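Conserved hypothetical alanine RICH protein (Mycobacterium tuberculosis, PDB 2IB0) is of unknown function but folds as a four-helix bundle and belongs to a family grouped with the ferritin-like proteins. Local coordinates at residues 24-29 and 115-120; 41-46 and 101-106. All blocks are in the same frame, centred on the assembly; numbering follows the deposited sequence.

Contacts 1 and 2 pair the same two elements, helix 18-46 and helix 96-120, on opposite sides of the chain's centre, with centres about 23 Å apart. Both are largely buried and antiparallel (segment angles 163° and 161°), without hydrogen bonds or ion pairs between the segments. Contact 2 is aliphatic and methionine packing; contact 1 adds carbonyl oxygens and CD2 of His-120. In contact 1 the segment axes come within 8.5 Å, consistent with the small side chains of Ala-25 and Ala-29, whereas at contact 2 they stand 10.0 Å apart and Leu-102 and Met-106 span the wider separation. The second subunit lies on the outer flank of 115-120; no other chain of the assembly touches contact 2.

Contact 1: 24-29 and 115-120; sequences AALCDA and RAVVEH
Ala-116 opens the contact on helix 96-120 through its backbone rather than its methyl: its carbonyl oxygen lies 3.8 Å from CB of Ala-25. That oxygen is satisfied by the helical bond from the N-H of His-120, and the methyl of Ala-25 packs against it.

Val-117 carries most of the contact. Its CG1 stands anti to the backbone N (chi1 179°), which places CG2 anti to the carbonyl carbon and aims it at the 24-29 helix. Val-117 CG2 enters between Ala-25, Leu-26 and Ala-29: it approaches the carbonyl oxygen of Ala-25 to 3.2 Å, a tight van der Waals fit, and the CB of Ala-29 to 3.7 Å. Val-117 CG2 also rests 3.7 Å from CA of Leu-26. The other branch, Val-117 CG1, more loosely meets CD1 of Leu-26 at 4.3 Å. Leu-26 otherwise turns into the bundle, where its side chain touches Val-69, Met-72 and Leu-73 of helix 52-75.

This is close antiparallel packing within a four-helix bundle, the fold expected for a member of the ferritin clan. The evidence is a 163° angle between the directions of the two segments and a CA separation of only 5.2 Å between Ala-25 and Val-117, consistent with the small side chains of Ala-25 and Ala-29.

Val-118 points away from 24-29 and touches Ala-130 and Ser-131 of helix 124-150. At Glu-119 the outer side meets the second subunit, whose Arg-127 donates from NH2 to the Glu-119 carbonyl oxygen. His-120 closes the segment: its ring is approached obliquely by the Ala-25 methyl, His-120 CD2 lying 4.2 Å from Ala-25 CB, while CG of Glu-119 sits over the centre of one ring face.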
loop_
_atom_site.group_PDB
_atom_site.type_symbol
_atom_site.label_atom_id
_atom_site.label_comp_id
_atom_site.label_asym_id
_atom_site.label_seq_id
_atom_site.Cartn_x
_atom_site.Cartn_y
_atom_site.Cartn_z
ATOM N N ALA A 24 -11.596 -16.537 8.836
ATOM C CA ALA A 24 -10.959 -16.053 10.031
ATOM C C ALA A 24 -10.197 -14.795 9.753
ATOM O O ALA A 24 -10.275 -13.867 10.559
ATOM C CB ALA A 24 -10.055 -17.106 10.649
ATOM N N ALA A 25 -9.470 -14.733 8.619
ATOM C CA ALA A 25 -8.722 -13.538 8.327
ATOM C C ALA A 25 -9.662 -12.353 8.089
ATOM O O ALA A 25 -9.347 -11.250 8.450
ATOM C CB ALA A 25 -7.761 -13.752 7.096
ATOM N N LEU A 26 -10.774 -12.561 7.395
ATOM C CA LEU A 26 -11.596 -11.423 7.015
ATOM C C LEU A 26 -12.427 -10.909 8.203
ATOM O O LEU A 26 -12.698 -9.685 8.296
ATOM C CB LEU A 26 -12.485 -11.795 5.816
ATOM C CG LEU A 26 -13.380 -10.697 5.218
ATOM C CD1 LEU A 26 -12.603 -9.566 4.602
ATOM C CD2 LEU A 26 -14.445 -11.242 4.259
ATOM N N CYS A 27 -12.842 -11.840 9.082
ATOM C CA CYS A 27 -13.444 -11.480 10.359
ATOM C C CYS A 27 -12.485 -10.665 11.213
ATOM O O CYS A 27 -12.879 -9.654 11.750
ATOM C CB CYS A 27 -13.975 -12.715 11.140
ATOM S SG CYS A 27 -15.468 -13.447 10.396
ATOM N N ASP A 28 -11.220 -11.083 11.323
ATOM C CA ASP A 28 -10.221 -10.275 12.059
ATOM C C ASP A 28 -10.090 -8.871 11.475
ATOM O O ASP A 28 -9.935 -7.916 12.217
ATOM C CB ASP A 28 -8.833 -10.887 11.995
ATOM C CG ASP A 28 -8.703 -12.146 12.807
ATOM O OD1 ASP A 28 -9.488 -12.348 13.754
ATOM O OD2 ASP A 28 -7.814 -12.955 12.457
ATOM N N ALA A 29 -10.202 -8.751 10.162
ATOM C CA ALA A 29 -9.885 -7.494 9.500
ATOM C C ALA A 29 -11.056 -6.579 9.732
ATOM O O ALA A 29 -10.874 -5.395 9.953
ATOM C CB ALA A 29 -9.674 -7.717 8.015
ATOM N N ARG A 115 -2.998 -7.558 5.039
ATOM C CA ARG A 115 -2.007 -8.481 4.467
ATOM C C ARG A 115 -2.381 -9.922 4.780
ATOM O O ARG A 115 -2.156 -10.793 3.965
ATOM C CB ARG A 115 -0.605 -8.165 4.972
ATOM C CG ARG A 115 0.454 -9.006 4.352
ATOM C CD ARG A 115 1.853 -8.557 4.794
ATOM N NE ARG A 115 2.021 -7.115 4.641
ATOM C CZ ARG A 115 2.089 -6.235 5.636
ATOM N NH1 ARG A 115 2.012 -6.627 6.917
ATOM N NH2 ARG A 115 2.243 -4.944 5.341
ATOM N N ALA A 116 -2.952 -10.182 5.960
ATOM C CA ALA A 116 -3.407 -11.556 6.268
ATOM C C ALA A 116 -4.564 -12.031 5.387
ATOM O O ALA A 116 -4.638 -13.197 5.049
ATOM C CB ALA A 116 -3.785 -11.678 7.738
ATOM N N VAL A 117 -5.508 -11.139 5.073
ATOM C CA VAL A 117 -6.575 -11.481 4.120
ATOM C C VAL A 117 -5.991 -11.756 2.698
ATOM O O VAL A 117 -6.375 -12.748 2.008
ATOM C CB VAL A 117 -7.705 -10.386 4.122
ATOM C CG1 VAL A 117 -8.796 -10.737 3.114
ATOM C CG2 VAL A 117 -8.374 -10.208 5.587
ATOM N N VAL A 118 -5.062 -10.903 2.242
ATOM C CA VAL A 118 -4.402 -11.173 0.924
ATOM C C VAL A 118 -3.850 -12.587 0.922
ATOM O O VAL A 118 -3.990 -13.332 -0.061
ATOM C CB VAL A 118 -3.203 -10.181 0.580
ATOM C CG1 VAL A 118 -2.407 -10.626 -0.693
ATOM C CG2 VAL A 118 -3.683 -8.755 0.440
ATOM N N GLU A 119 -3.145 -12.921 2.001
ATOM C CA GLU A 119 -2.464 -14.191 2.122
ATOM C C GLU A 119 -3.428 -15.416 2.116
ATOM O O GLU A 119 -3.155 -16.420 1.472
ATOM C CB GLU A 119 -1.644 -14.140 3.412
ATOM C CG GLU A 119 -0.862 -15.421 3.652
ATOM C CD GLU A 119 0.037 -15.329 4.873
ATOM O OE1 GLU A 119 -0.068 -14.358 5.641
ATOM O OE2 GLU A 119 0.869 -16.233 5.046
ATOM N N HIS A 120 -4.555 -15.310 2.829
ATOM C CA HIS A 120 -5.491 -16.444 2.986
ATOM C C HIS A 120 -6.744 -16.375 2.107
ATOM O O HIS A 120 -7.545 -17.297 2.139
ATOM C CB HIS A 120 -5.931 -16.606 4.456
ATOM C CG HIS A 120 -4.789 -16.840 5.407
ATOM N ND1 HIS A 120 -4.025 -17.989 5.376
ATOM C CD2 HIS A 120 -4.278 -16.080 6.393
ATOM C CE1 HIS A 120 -3.081 -17.919 6.292
ATOM N NE2 HIS A 120 -3.218 -16.777 6.932
#

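Contact 2: 41-46 and 101-106; sequences GIVSAL and RLAVRM
Side-chain torsions of Val-43, Leu-102 and Met-106 set up the contact. Val-43 holds CG1 anti to its backbone N (chi1 173°), leaving CG2 anti to the carbonyl carbon and directed at helix 96-120; Leu-102 has CG anti to its own N (chi1 175°), which carries its isobutyl group across toward helix 18-46. Met-106 leaves its backbone with CG anti to the carbonyl carbon and then bends at chi3, so that CE arrives tip to tip with the valine.

The segments belong to two antiparallel helices of the four-helix bundle, and the axes of the two segments run 10.0 Å apart. Across that distance Val-43 CG2 is the shared meeting point. Leu-102, crossing the valine obliquely, places CD2 3.9 Å from CG2 of Val-43. On the next turn of the same helix, CE of Met-106 is also 3.9 Å from CG2 of Val-43, so the methyl is bracketed by residues four apart in sequence. Between them Ala-103 is the nearest residue by backbone, its CA 6.8 Å from that of Val-43. Trp-144 of helix 124-150 packs on both Val-43 and Ala-103, and Val-55 of helix 52-75 also touches the valine, so all four helices converge here. Pro-90 packs on Leu-102, whose CD2 also lies 4.3 Å from CG2 of Ile-42.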
loop_
_atom_site.group_PDB
_atom_site.type_symbol
_atom_site.label_atom_id
_atom_site.label_comp_id
_atom_site.label_asym_id
_atom_site.label_seq_id
_atom_site.Cartn_x
_atom_site.Cartn_y
_atom_site.Cartn_z
ATOM N N GLY A 41 -12.754 8.590 15.983
ATOM C CA GLY A 41 -13.550 9.495 16.797
ATOM C C GLY A 41 -12.653 10.235 17.788
ATOM O O GLY A 41 -12.837 11.424 18.023
ATOM N N ILE A 42 -11.714 9.515 18.402
ATOM C CA ILE A 42 -10.801 10.118 19.359
ATOM C C ILE A 42 -9.754 10.994 18.647
ATOM O O ILE A 42 -9.481 12.106 19.076
ATOM C CB ILE A 42 -10.144 9.055 20.258
ATOM C CG1 ILE A 42 -11.183 8.505 21.258
ATOM C CG2 ILE A 42 -9.025 9.670 21.109
ATOM C CD1 ILE A 42 -12.086 7.395 20.669
ATOM N N VAL A 43 -9.203 10.500 17.543
ATOM C CA VAL A 43 -8.309 11.294 16.716
ATOM C C VAL A 43 -8.982 12.630 16.416
ATOM O O VAL A 43 -8.397 13.695 16.654
ATOM C CB VAL A 43 -7.936 10.543 15.422
ATOM C CG1 VAL A 43 -7.134 11.431 14.459
ATOM C CG2 VAL A 43 -7.174 9.280 15.756
ATOM N N SER A 44 -10.237 12.590 15.976
ATOM C CA SER A 44 -10.949 13.820 15.647
ATOM C C SER A 44 -11.168 14.802 16.827
ATOM O O SER A 44 -10.941 16.016 16.694
ATOM C CB SER A 44 -12.301 13.438 15.030
ATOM O OG SER A 44 -13.094 14.588 14.829
ATOM N N ALA A 45 -11.662 14.278 17.958
ATOM C CA ALA A 45 -11.940 15.070 19.151
ATOM C C ALA A 45 -10.705 15.763 19.693
ATOM O O ALA A 45 -10.822 16.858 20.246
ATOM C CB ALA A 45 -12.542 14.192 20.220
ATOM N N LEU A 46 -9.549 15.105 19.591
ATOM C CA LEU A 46 -8.291 15.674 20.045
ATOM C C LEU A 46 -7.637 16.663 19.054
ATOM O O LEU A 46 -7.258 17.789 19.475
ATOM C CB LEU A 46 -7.265 14.579 20.337
ATOM C CG LEU A 46 -7.309 13.781 21.643
ATOM C CD1 LEU A 46 -6.583 12.502 21.400
ATOM C CD2 LEU A 46 -6.714 14.524 22.807
ATOM N N ARG A 101 -0.109 9.977 16.151
ATOM C CA ARG A 101 0.529 8.704 16.420
ATOM C C ARG A 101 -0.488 7.562 16.504
ATOM O O ARG A 101 -0.223 6.445 16.066
ATOM C CB ARG A 101 1.330 8.765 17.727
ATOM C CG ARG A 101 2.681 9.469 17.582
ATOM C CD ARG A 101 3.576 9.321 18.880
ATOM N NE ARG A 101 3.138 10.178 20.018
ATOM C CZ ARG A 101 3.362 11.501 20.095
ATOM N NH1 ARG A 101 3.962 12.141 19.080
ATOM N NH2 ARG A 101 2.954 12.200 21.158
ATOM N N LEU A 102 -1.636 7.833 17.110
ATOM C CA LEU A 102 -2.689 6.829 17.217
ATOM C C LEU A 102 -3.144 6.457 15.817
ATOM O O LEU A 102 -3.354 5.291 15.539
ATOM C CB LEU A 102 -3.899 7.382 18.021
ATOM C CG LEU A 102 -5.165 6.519 18.146
ATOM C CD1 LEU A 102 -4.842 5.153 18.729
ATOM C CD2 LEU A 102 -6.212 7.257 19.006
ATOM N N ALA A 103 -3.379 7.464 14.993
ATOM C CA ALA A 103 -3.821 7.242 13.606
ATOM C C ALA A 103 -2.809 6.374 12.843
ATOM O O ALA A 103 -3.183 5.456 12.139
ATOM C CB ALA A 103 -4.016 8.565 12.878
ATOM N N VAL A 104 -1.521 6.627 13.010
ATOM C CA VAL A 104 -0.487 5.806 12.310
ATOM C C VAL A 104 -0.576 4.353 12.844
ATOM O O VAL A 104 -0.579 3.376 12.090
ATOM C CB VAL A 104 0.946 6.368 12.559
ATOM C CG1 VAL A 104 2.055 5.414 11.988
ATOM C CG2 VAL A 104 1.059 7.777 12.016
ATOM N N ARG A 105 -0.622 4.207 14.156
ATOM C CA ARG A 105 -0.669 2.868 14.734
ATOM C C ARG A 105 -1.904 2.094 14.212
ATOM O O ARG A 105 -1.811 0.903 13.909
ATOM C CB ARG A 105 -0.677 2.938 16.263
ATOM C CG ARG A 105 -1.186 1.644 16.873
ATOM C CD ARG A 105 -0.199 0.461 16.698
ATOM N NE ARG A 105 0.449 0.230 17.984
ATOM C CZ ARG A 105 0.117 -0.729 18.840
ATOM N NH1 ARG A 105 -0.822 -1.636 18.547
ATOM N NH2 ARG A 105 0.768 -0.792 19.981
ATOM N N MET A 106 -3.036 2.780 14.105
ATOM C CA MET A 106 -4.275 2.151 13.663
ATOM C C MET A 106 -4.207 1.704 12.198
ATOM O O MET A 106 -4.571 0.605 11.884
ATOM C CB MET A 106 -5.498 3.038 13.944
ATOM C CG MET A 106 -5.780 3.302 15.445
ATOM S SD MET A 106 -7.464 3.930 15.633
ATOM C CE MET A 106 -7.221 5.507 14.747
#